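Local coordinates for protein putative dioxygenase (Nostoc punctiforme, PDB 2PEB) that is probably a dioxygenase of the DOPA 4,5-dioxygenase family and carries a zinc ion on a three-histidine site, at residues 80-86 and 98-104; 50-54 and 106-112. All blocks are in the same frame, centred on the assembly; numbering follows the deposited sequence.

Interaction 1: residues 80-86 and 98-104; sequences LDILVHP and YSLWLGA. With ZN (zinc ion), chain C; EDO (1,2-ethanediol), chain I; EDO (1,2-ethanediol), chain F.
A metal-bearing strand and its neighbour illustrate antiparallel pairing: strands 82-86 and 100-102 have axes 4.8 Å apart at 154°, with 98-99 and 103-104 as non-strand flanks. Tyr98 CB meets Pro86 CG at 3.5 Å. Ser99 CB lies 3.5 Å from Leu83 CD1, while its OG is hydrogen-bonded to His95 O. Leu100 (p, p) and Val84 form a hydrogen-bonded pair, Val84 N to Leu100 O and Leu100 N to Val84 O both 2.9 Å. Trp101 (m, chi2 97°) opposes Leu83 in a non-hydrogen-bonded pair; Leu83 CB sits 3.8 Å from the centroid of the indole six-membered ring, a CH-pi contact over its face. Leu102 pairs with Ile82, Leu102 N to Ile82 O 2.8 Å and Ile82 N to Leu102 O 2.9 Å. At Gly103 (phi 86°, psi -140°) a CB would clash with Asp81 OD1; Ala104 N donates to that OD1 at 2.7 Å. Backbone hydrogen bonds thus tie this chain's outermost strand, itself bonded through Trp101 to the second subunit, to the strand whose His85 NE2 binds zinc at 2.2 Å.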
ATOM      1  N   LEU A  80      -8.880  -4.614   9.099  1.00 25.50           N
ATOM      2  CA  LEU A  80      -8.732  -3.197   9.468  1.00 26.96           C
ATOM      3  C   LEU A  80      -8.251  -2.359   8.286  1.00 27.72           C
ATOM      4  O   LEU A  80      -7.497  -2.837   7.436  1.00 27.46           O
ATOM      5  CB  LEU A  80      -7.709  -3.070  10.598  1.00 28.83           C
ATOM      6  CG  LEU A  80      -8.138  -3.725  11.903  1.00 31.47           C
ATOM      7  CD1 LEU A  80      -6.945  -3.677  12.883  1.00 33.06           C
ATOM      8  CD2 LEU A  80      -9.396  -3.064  12.509  1.00 30.03           C
ATOM      9  N   ASP A  81      -8.702  -1.114   8.219  1.00 23.68           N
ATOM     10  CA  ASP A  81      -8.180  -0.205   7.202  1.00 27.41           C
ATOM     11  C   ASP A  81      -6.962   0.493   7.778  1.00 26.65           C
ATOM     12  O   ASP A  81      -6.988   0.931   8.959  1.00 26.02           O
ATOM     13  CB  ASP A  81      -9.232   0.819   6.792  1.00 27.91           C
ATOM     14  CG  ASP A  81     -10.522   0.162   6.313  1.00 29.83           C
ATOM     15  OD1 ASP A  81     -10.418  -0.822   5.540  1.00 29.15           O
ATOM     16  OD2 ASP A  81     -11.641   0.586   6.707  1.00 30.30           O
ATOM     17  N   ILE A  82      -5.913   0.599   6.967  1.00 22.48           N
ATOM     18  CA  ILE A  82      -4.620   1.073   7.402  1.00 23.66           C
ATOM     19  C   ILE A  82      -4.009   1.953   6.333  1.00 26.11           C
ATOM     20  O   ILE A  82      -3.819   1.577   5.193  1.00 25.36           O
ATOM     21  CB  ILE A  82      -3.650  -0.098   7.747  1.00 23.19           C
ATOM     22  CG1 ILE A  82      -4.222  -0.980   8.830  1.00 25.07           C
ATOM     23  CG2 ILE A  82      -2.328   0.373   8.238  1.00 23.96           C
ATOM     24  CD1 ILE A  82      -3.379  -2.182   9.082  1.00 27.88           C
ATOM     25  N   LEU A  83      -3.781   3.192   6.720  1.00 26.69           N
ATOM     26  CA  LEU A  83      -2.976   4.108   5.984  1.00 25.33           C
ATOM     27  C   LEU A  83      -1.499   3.975   6.294  1.00 26.38           C
ATOM     28  O   LEU A  83      -1.084   3.991   7.459  1.00 26.40           O
ATOM     29  CB  LEU A  83      -3.401   5.517   6.360  1.00 26.08           C
ATOM     30  CG  LEU A  83      -2.572   6.654   5.766  1.00 25.44           C
ATOM     31  CD1 LEU A  83      -2.815   6.752   4.253  1.00 26.02           C
ATOM     32  CD2 LEU A  83      -2.916   8.015   6.416  1.00 27.84           C
ATOM     33  N   VAL A  84      -0.677   3.846   5.275  1.00 26.09           N
ATOM     34  CA  VAL A  84       0.761   3.962   5.439  1.00 23.69           C
ATOM     35  C   VAL A  84       1.299   5.146   4.616  1.00 23.12           C
ATOM     36  O   VAL A  84       1.036   5.257   3.453  1.00 23.01           O
ATOM     37  CB  VAL A  84       1.537   2.675   5.062  1.00 26.80           C
ATOM     38  CG1 VAL A  84       3.087   2.887   5.263  1.00 24.36           C
ATOM     39  CG2 VAL A  84       0.997   1.442   5.855  1.00 26.58           C
ATOM     40  N   HIS A  85       2.025   6.046   5.260  1.00 26.87           N
ATOM     41  CA  HIS A  85       2.539   7.218   4.600  1.00 28.80           C
ATOM     42  C   HIS A  85       4.001   7.393   4.953  1.00 26.84           C
ATOM     43  O   HIS A  85       4.442   6.999   6.021  1.00 25.26           O
ATOM     44  CB  HIS A  85       1.682   8.487   4.851  1.00 27.82           C
ATOM     45  CG  HIS A  85       1.816   9.084   6.218  1.00 27.53           C
ATOM     46  ND1 HIS A  85       2.923   9.810   6.591  1.00 26.09           N
ATOM     47  CD2 HIS A  85       0.981   9.102   7.290  1.00 26.48           C
ATOM     48  CE1 HIS A  85       2.790  10.202   7.855  1.00 26.81           C
ATOM     49  NE2 HIS A  85       1.614   9.798   8.298  1.00 29.33           N
ATOM     50  N   PRO A  86       4.763   7.942   4.017  1.00 22.75           N
ATOM     51  CA  PRO A  86       6.145   8.282   4.265  1.00 22.65           C
ATOM     52  C   PRO A  86       6.236   9.575   5.015  1.00 24.06           C
ATOM     53  O   PRO A  86       5.230  10.285   5.169  1.00 25.73           O
ATOM     54  CB  PRO A  86       6.710   8.427   2.863  1.00 20.83           C
ATOM     55  CG  PRO A  86       5.546   8.933   2.084  1.00 24.23           C
ATOM     56  CD  PRO A  86       4.369   8.314   2.626  1.00 24.99           C
ATOM     57  N   TYR A  98       1.511  10.500  -1.474  1.00 20.61           N
ATOM     58  CA  TYR A  98       2.579   9.544  -1.390  1.00 21.56           C
ATOM     59  C   TYR A  98       2.186   8.344  -0.569  1.00 22.34           C
ATOM     60  O   TYR A  98       3.049   7.521  -0.296  1.00 25.29           O
ATOM     61  CB  TYR A  98       3.876  10.153  -0.799  1.00 23.85           C
ATOM     62  CG  TYR A  98       4.445  11.346  -1.504  1.00 25.71           C
ATOM     63  CD1 TYR A  98       4.324  11.506  -2.887  1.00 20.28           C
ATOM     64  CD2 TYR A  98       5.135  12.307  -0.794  1.00 23.62           C
ATOM     65  CE1 TYR A  98       4.889  12.573  -3.526  1.00 20.78           C
ATOM     66  CE2 TYR A  98       5.698  13.383  -1.420  1.00 23.00           C
ATOM     67  CZ  TYR A  98       5.539  13.522  -2.781  1.00 24.83           C
ATOM     68  OH  TYR A  98       6.080  14.593  -3.381  1.00 26.08           O
ATOM     69  N   SER A  99       0.938   8.241  -0.147  1.00 26.00           N
ATOM     70  CA  SER A  99       0.554   7.233   0.799  1.00 26.30           C
ATOM     71  C   SER A  99       0.022   5.990   0.075  1.00 26.96           C
ATOM     72  O   SER A  99      -0.115   5.996  -1.164  1.00 23.95           O
ATOM     73  CB  SER A  99      -0.513   7.794   1.767  1.00 27.65           C
ATOM     74  OG  SER A  99      -1.554   8.394   1.028  1.00 28.45           O
ATOM     75  N   LEU A 100      -0.236   4.948   0.837  1.00 27.84           N
ATOM     76  CA  LEU A 100      -0.936   3.763   0.354  1.00 26.53           C
ATOM     77  C   LEU A 100      -1.930   3.325   1.401  1.00 27.27           C
ATOM     78  O   LEU A 100      -1.777   3.671   2.584  1.00 26.77           O
ATOM     79  CB  LEU A 100       0.065   2.637   0.079  1.00 27.81           C
ATOM     80  CG  LEU A 100       0.819   2.032   1.233  1.00 28.10           C
ATOM     81  CD1 LEU A 100      -0.064   1.059   2.041  1.00 28.29           C
ATOM     82  CD2 LEU A 100       2.131   1.376   0.677  1.00 38.31           C
ATOM     83  N   TRP A 101      -2.852   2.463   0.986  1.00 24.28           N
ATOM     84  CA  TRP A 101      -3.921   1.981   1.835  1.00 24.49           C
ATOM     85  C   TRP A 101      -4.004   0.478   1.770  1.00 26.83           C
ATOM     86  O   TRP A 101      -3.901  -0.091   0.671  1.00 26.73           O
ATOM     87  CB  TRP A 101      -5.263   2.551   1.430  1.00 25.68           C
ATOM     88  CG  TRP A 101      -5.497   3.904   1.916  1.00 24.94           C
ATOM     89  CD1 TRP A 101      -5.305   5.045   1.214  1.00 29.52           C
ATOM     90  CD2 TRP A 101      -6.004   4.284   3.197  1.00 28.34           C
ATOM     91  NE1 TRP A 101      -5.650   6.124   1.972  1.00 29.14           N
ATOM     92  CE2 TRP A 101      -6.108   5.685   3.191  1.00 28.54           C
ATOM     93  CE3 TRP A 101      -6.423   3.575   4.335  1.00 27.91           C
ATOM     94  CZ2 TRP A 101      -6.576   6.402   4.279  1.00 29.61           C
ATOM     95  CZ3 TRP A 101      -6.902   4.296   5.412  1.00 25.52           C
ATOM     96  CH2 TRP A 101      -6.973   5.692   5.377  1.00 24.57           C
ATOM     97  N   LEU A 102      -4.162  -0.108   2.948  1.00 24.39           N
ATOM     98  CA  LEU A 102      -4.548  -1.498   3.114  0.50 26.09           C
ATOM     99  C   LEU A 102      -6.013  -1.484   3.535  1.00 25.75           C
ATOM    100  O   LEU A 102      -6.387  -0.732   4.412  1.00 26.85           O
ATOM    101  CB  LEU A 102      -3.684  -2.166   4.173  0.50 23.89           C
ATOM    102  CG  LEU A 102      -2.182  -1.867   4.150  0.50 25.07           C
ATOM    103  CD1 LEU A 102      -1.539  -2.712   5.233  0.50 21.80           C
ATOM    104  CD2 LEU A 102      -1.561  -2.139   2.793  0.50 30.92           C
ATOM    105  N   GLY A 103      -6.838  -2.295   2.882  1.00 26.05           N
ATOM    106  CA  GLY A 103      -8.265  -2.313   3.137  1.00 28.20           C
ATOM    107  C   GLY A 103      -8.910  -1.242   2.298  1.00 29.98           C
ATOM    108  O   GLY A 103      -8.540  -1.033   1.138  1.00 36.67           O
ATOM    109  N   ALA A 104      -9.868  -0.544   2.861  1.00 29.17           N
ATOM    110  CA  ALA A 104     -10.626   0.411   2.086  1.00 25.08           C
ATOM    111  C   ALA A 104     -10.256   1.805   2.592  1.00 29.90           C
ATOM    112  O   ALA A 104     -10.292   2.060   3.799  1.00 31.52           O
ATOM    113  CB  ALA A 104     -12.140   0.120   2.212  1.00 26.75           C
TER
HETATM  114 ZN    ZN C 200       1.269   9.733  10.460  0.50 14.28          ZN
HETATM  115  C1  EDO I 202      -6.856  -4.815   0.280  1.00 41.30           C
HETATM  116  O1  EDO I 202      -6.068  -3.664   0.618  1.00 31.22           O
HETATM  117  C2  EDO I 202      -7.574  -4.532  -1.011  1.00 41.36           C
HETATM  118  O2  EDO I 202      -8.123  -3.213  -0.920  1.00 53.70           O
HETATM  119  C1  EDO F 203      -3.766   7.882  -1.205  1.00 38.57           C
HETATM  120  O1  EDO F 203      -4.813   7.130  -1.820  1.00 47.73           O
HETATM  121  C2  EDO F 203      -2.579   7.762  -2.123  1.00 33.91           C
HETATM  122  O2  EDO F 203      -2.394   6.366  -2.429  1.00 26.43           O

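Interaction 2: residues 50-54 and 106-112; sequences GPHPK and LALNIEF
Two irregular segments can fit together with a single hydrogen bond when their bumps and hollows match, as 50-54 and 106-112 do. The bond runs from Asn109 N to Pro51 O (2.7 Å, 170°), with the CA atoms of Pro51 and Asn109 4.2 Å apart; Leu108 CA adds a CA-H...O contact to the same Pro51 O at 3.4 Å. On one flank of this point, the Pro53 ring projects into a shallow recess in 106-108, its CG 3.7 Å from Leu106 CB and 3.5 Å from Ala107 O, its CD 4.1 Å from Leu108 CD2. Lys54 CB extends the cover to Leu106 CD1 at 4.1 Å. On the other flank, Phe112 (chi1 t, chi2 -93°) lays its ring against Gly50, whose CA stands 3.6 Å from the ring centroid and 14° off the normal, a CH-pi contact; Pro51 CD touches Phe112 CD1 at 3.8 Å. At Gly50 (phi 56°, psi -122°) a CB would clash with Pro51 CD and sit tight against Phe112 CE1. Asn109 (chi1 t) directs OD1 onto the first helical turn, accepting from Phe112 N at 2.9 Å. This is a helix N-cap, opening the C-terminal helix 110-115 where its approach segment runs alongside the loop joining strands 40-45 and 55-61.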
ATOM      1  N   GLY A  50      -7.418  15.416  14.287  1.00 31.51           N
ATOM      2  CA  GLY A  50      -6.657  16.026  13.184  1.00 31.19           C
ATOM      3  C   GLY A  50      -7.167  15.662  11.802  1.00 31.34           C
ATOM      4  O   GLY A  50      -8.346  15.862  11.483  1.00 31.53           O
ATOM      5  N   PRO A  51      -6.293  15.078  10.965  1.00 29.19           N
ATOM      6  CA  PRO A  51      -6.764  14.693   9.643  1.00 29.55           C
ATOM      7  C   PRO A  51      -7.648  13.442   9.628  1.00 30.58           C
ATOM      8  O   PRO A  51      -8.288  13.166   8.605  1.00 30.84           O
ATOM      9  CB  PRO A  51      -5.464  14.405   8.895  1.00 30.10           C
ATOM     10  CG  PRO A  51      -4.575  13.908   9.913  1.00 30.01           C
ATOM     11  CD  PRO A  51      -4.875  14.728  11.141  1.00 29.65           C
ATOM     12  N   HIS A  52      -7.677  12.702  10.739  1.00 28.67           N
ATOM     13  CA  HIS A  52      -8.204  11.312  10.780  1.00 27.56           C
ATOM     14  C   HIS A  52      -9.694  11.235  10.999  1.00 26.38           C
ATOM     15  O   HIS A  52     -10.222  11.860  11.940  1.00 26.19           O
ATOM     16  CB  HIS A  52      -7.507  10.518  11.864  1.00 26.39           C
ATOM     17  CG  HIS A  52      -6.038  10.519  11.684  1.00 27.00           C
ATOM     18  ND1 HIS A  52      -5.417   9.829  10.661  1.00 26.93           N
ATOM     19  CD2 HIS A  52      -5.066  11.189  12.340  1.00 31.40           C
ATOM     20  CE1 HIS A  52      -4.117  10.071  10.708  1.00 29.23           C
ATOM     21  NE2 HIS A  52      -3.882  10.890  11.717  1.00 30.53           N
ATOM     22  N   PRO A  53     -10.392  10.463  10.134  1.00 24.77           N
ATOM     23  CA  PRO A  53     -11.841  10.428  10.229  1.00 23.64           C
ATOM     24  C   PRO A  53     -12.450   9.337  11.094  1.00 21.37           C
ATOM     25  O   PRO A  53     -13.672   9.164  11.087  1.00 24.79           O
ATOM     26  CB  PRO A  53     -12.244  10.195   8.771  1.00 25.35           C
ATOM     27  CG  PRO A  53     -11.266   9.330   8.277  1.00 22.95           C
ATOM     28  CD  PRO A  53      -9.955   9.682   8.955  1.00 26.60           C
ATOM     29  N   LYS A  54     -11.592   8.635  11.836  1.00 24.99           N
ATOM     30  CA  LYS A  54     -11.981   7.492  12.621  0.50 25.70           C
ATOM     31  C   LYS A  54     -10.922   7.347  13.726  1.00 23.82           C
ATOM     32  O   LYS A  54      -9.814   7.817  13.568  1.00 26.13           O
ATOM     33  CB  LYS A  54     -12.022   6.262  11.696  0.50 25.94           C
ATOM     34  CG  LYS A  54     -12.710   5.067  12.268  0.50 26.95           C
ATOM     35  CD  LYS A  54     -12.834   3.918  11.247  0.50 29.70           C
ATOM     36  CE  LYS A  54     -13.968   4.126  10.240  0.50 30.69           C
ATOM     37  NZ  LYS A  54     -14.387   2.835   9.599  0.50 24.48           N
ATOM     38  N   LEU A 106     -10.009   5.592   3.715  1.00 28.07           N
ATOM     39  CA  LEU A 106     -10.834   6.602   4.331  1.00 28.23           C
ATOM     40  C   LEU A 106     -10.485   7.969   3.790  1.00 28.96           C
ATOM     41  O   LEU A 106      -9.433   8.171   3.176  1.00 30.58           O
ATOM     42  CB  LEU A 106     -10.654   6.556   5.845  1.00 28.67           C
ATOM     43  CG  LEU A 106     -10.852   5.184   6.482  1.00 30.94           C
ATOM     44  CD1 LEU A 106     -10.517   5.217   7.988  1.00 31.94           C
ATOM     45  CD2 LEU A 106     -12.251   4.657   6.271  1.00 30.19           C
ATOM     46  N   ALA A 107     -11.388   8.908   4.025  1.00 28.10           N
ATOM     47  CA  ALA A 107     -11.229  10.265   3.539  1.00 28.81           C
ATOM     48  C   ALA A 107     -10.584  11.124   4.627  1.00 26.40           C
ATOM     49  O   ALA A 107     -11.228  11.512   5.598  1.00 32.15           O
ATOM     50  CB  ALA A 107     -12.567  10.848   3.112  1.00 28.53           C
ATOM     51  N   LEU A 108      -9.320  11.471   4.416  1.00 26.27           N
ATOM     52  CA  LEU A 108      -8.549  12.277   5.353  0.50 25.51           C
ATOM     53  C   LEU A 108      -8.858  13.766   5.185  1.00 23.89           C
ATOM     54  O   LEU A 108      -9.120  14.225   4.066  1.00 25.18           O
ATOM     55  CB  LEU A 108      -7.055  12.053   5.120  0.50 26.62           C
ATOM     56  CG  LEU A 108      -6.581  10.590   5.016  0.50 25.49           C
ATOM     57  CD1 LEU A 108      -5.121  10.572   4.679  0.50 26.51           C
ATOM     58  CD2 LEU A 108      -6.839   9.833   6.319  0.50 24.54           C
ATOM     59  N   ASN A 109      -8.805  14.514   6.290  1.00 25.38           N
ATOM     60  CA  ASN A 109      -8.882  15.950   6.228  1.00 24.49           C
ATOM     61  C   ASN A 109      -7.472  16.505   5.915  1.00 24.41           C
ATOM     62  O   ASN A 109      -6.642  16.750   6.794  1.00 24.42           O
ATOM     63  CB  ASN A 109      -9.500  16.565   7.476  1.00 25.40           C
ATOM     64  CG  ASN A 109      -9.571  18.064   7.400  1.00 26.45           C
ATOM     65  OD1 ASN A 109      -9.079  18.673   6.449  1.00 23.93           O
ATOM     66  ND2 ASN A 109     -10.176  18.688   8.417  1.00 21.34           N
ATOM     67  N   ILE A 110      -7.210  16.663   4.628  1.00 22.11           N
ATOM     68  CA  ILE A 110      -5.946  17.217   4.170  1.00 24.40           C
ATOM     69  C   ILE A 110      -5.820  18.713   4.443  1.00 24.39           C
ATOM     70  O   ILE A 110      -4.731  19.213   4.721  1.00 24.44           O
ATOM     71  CB  ILE A 110      -5.723  16.925   2.680  1.00 26.41           C
ATOM     72  CG1 ILE A 110      -5.773  15.411   2.424  1.00 26.59           C
ATOM     73  CG2 ILE A 110      -4.380  17.485   2.234  1.00 24.01           C
ATOM     74  CD1 ILE A 110      -4.750  14.598   3.206  1.00 28.15           C
ATOM     75  N   GLU A 111      -6.923  19.438   4.363  1.00 24.50           N
ATOM     76  CA  GLU A 111      -6.885  20.835   4.661  1.00 23.34           C
ATOM     77  C   GLU A 111      -6.383  21.100   6.067  1.00 24.49           C
ATOM     78  O   GLU A 111      -5.775  22.160   6.314  1.00 26.27           O
ATOM     79  CB  GLU A 111      -8.254  21.472   4.450  1.00 24.78           C
ATOM     80  CG  GLU A 111      -8.208  22.985   4.407  1.00 28.26           C
ATOM     81  CD  GLU A 111      -7.298  23.513   3.300  1.00 28.06           C
ATOM     82  OE1 GLU A 111      -7.116  22.795   2.282  1.00 37.51           O
ATOM     83  OE2 GLU A 111      -6.786  24.642   3.456  1.00 43.44           O
ATOM     84  N   PHE A 112      -6.653  20.177   6.989  1.00 23.71           N
ATOM     85  CA  PHE A 112      -6.151  20.308   8.367  1.00 25.11           C
ATOM     86  C   PHE A 112      -4.628  20.416   8.360  1.00 26.14           C
ATOM     87  O   PHE A 112      -4.051  21.197   9.108  1.00 26.20           O
ATOM     88  CB  PHE A 112      -6.606  19.129   9.244  1.00 26.06           C
ATOM     89  CG  PHE A 112      -6.035  19.151  10.648  1.00 28.38           C
ATOM     90  CD1 PHE A 112      -4.857  18.477  10.944  1.00 25.88           C
ATOM     91  CD2 PHE A 112      -6.677  19.850  11.655  1.00 26.68           C
ATOM     92  CE1 PHE A 112      -4.316  18.499  12.223  1.00 25.63           C
ATOM     93  CE2 PHE A 112      -6.155  19.866  12.950  1.00 33.29           C
ATOM     94  CZ  PHE A 112      -4.962  19.191  13.224  1.00 28.37           C
TER

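How the interactions relate
Interaction 1 lies in the buried sheet and interaction 2 near the surface, their centres about 13 Å apart, yet they share a packed boundary. Trp101 CH2 meets Leu106 N at 3.5 Å, and Trp101 CZ2 lies 4.0 Å from Leu108 CD2; Leu83 CD2 approaches Leu108 CD1 at 3.8 Å. The chain leaving strand 100-102 thus folds back over the Leu83 and Trp101 face before reaching 50-54. His85 joins His13 and His15 at the zinc, while the ring of His52, within 50-54, meets that of His15. An unidentified ligand, probably from the crystallisation liquor, lies about 3 Å from the His85 side chain, and one lies about 4 Å from that of Pro51; His52 NE2 is hydrogen-bonded to such a ligand, consistent with both contacts bordering the metal pocket.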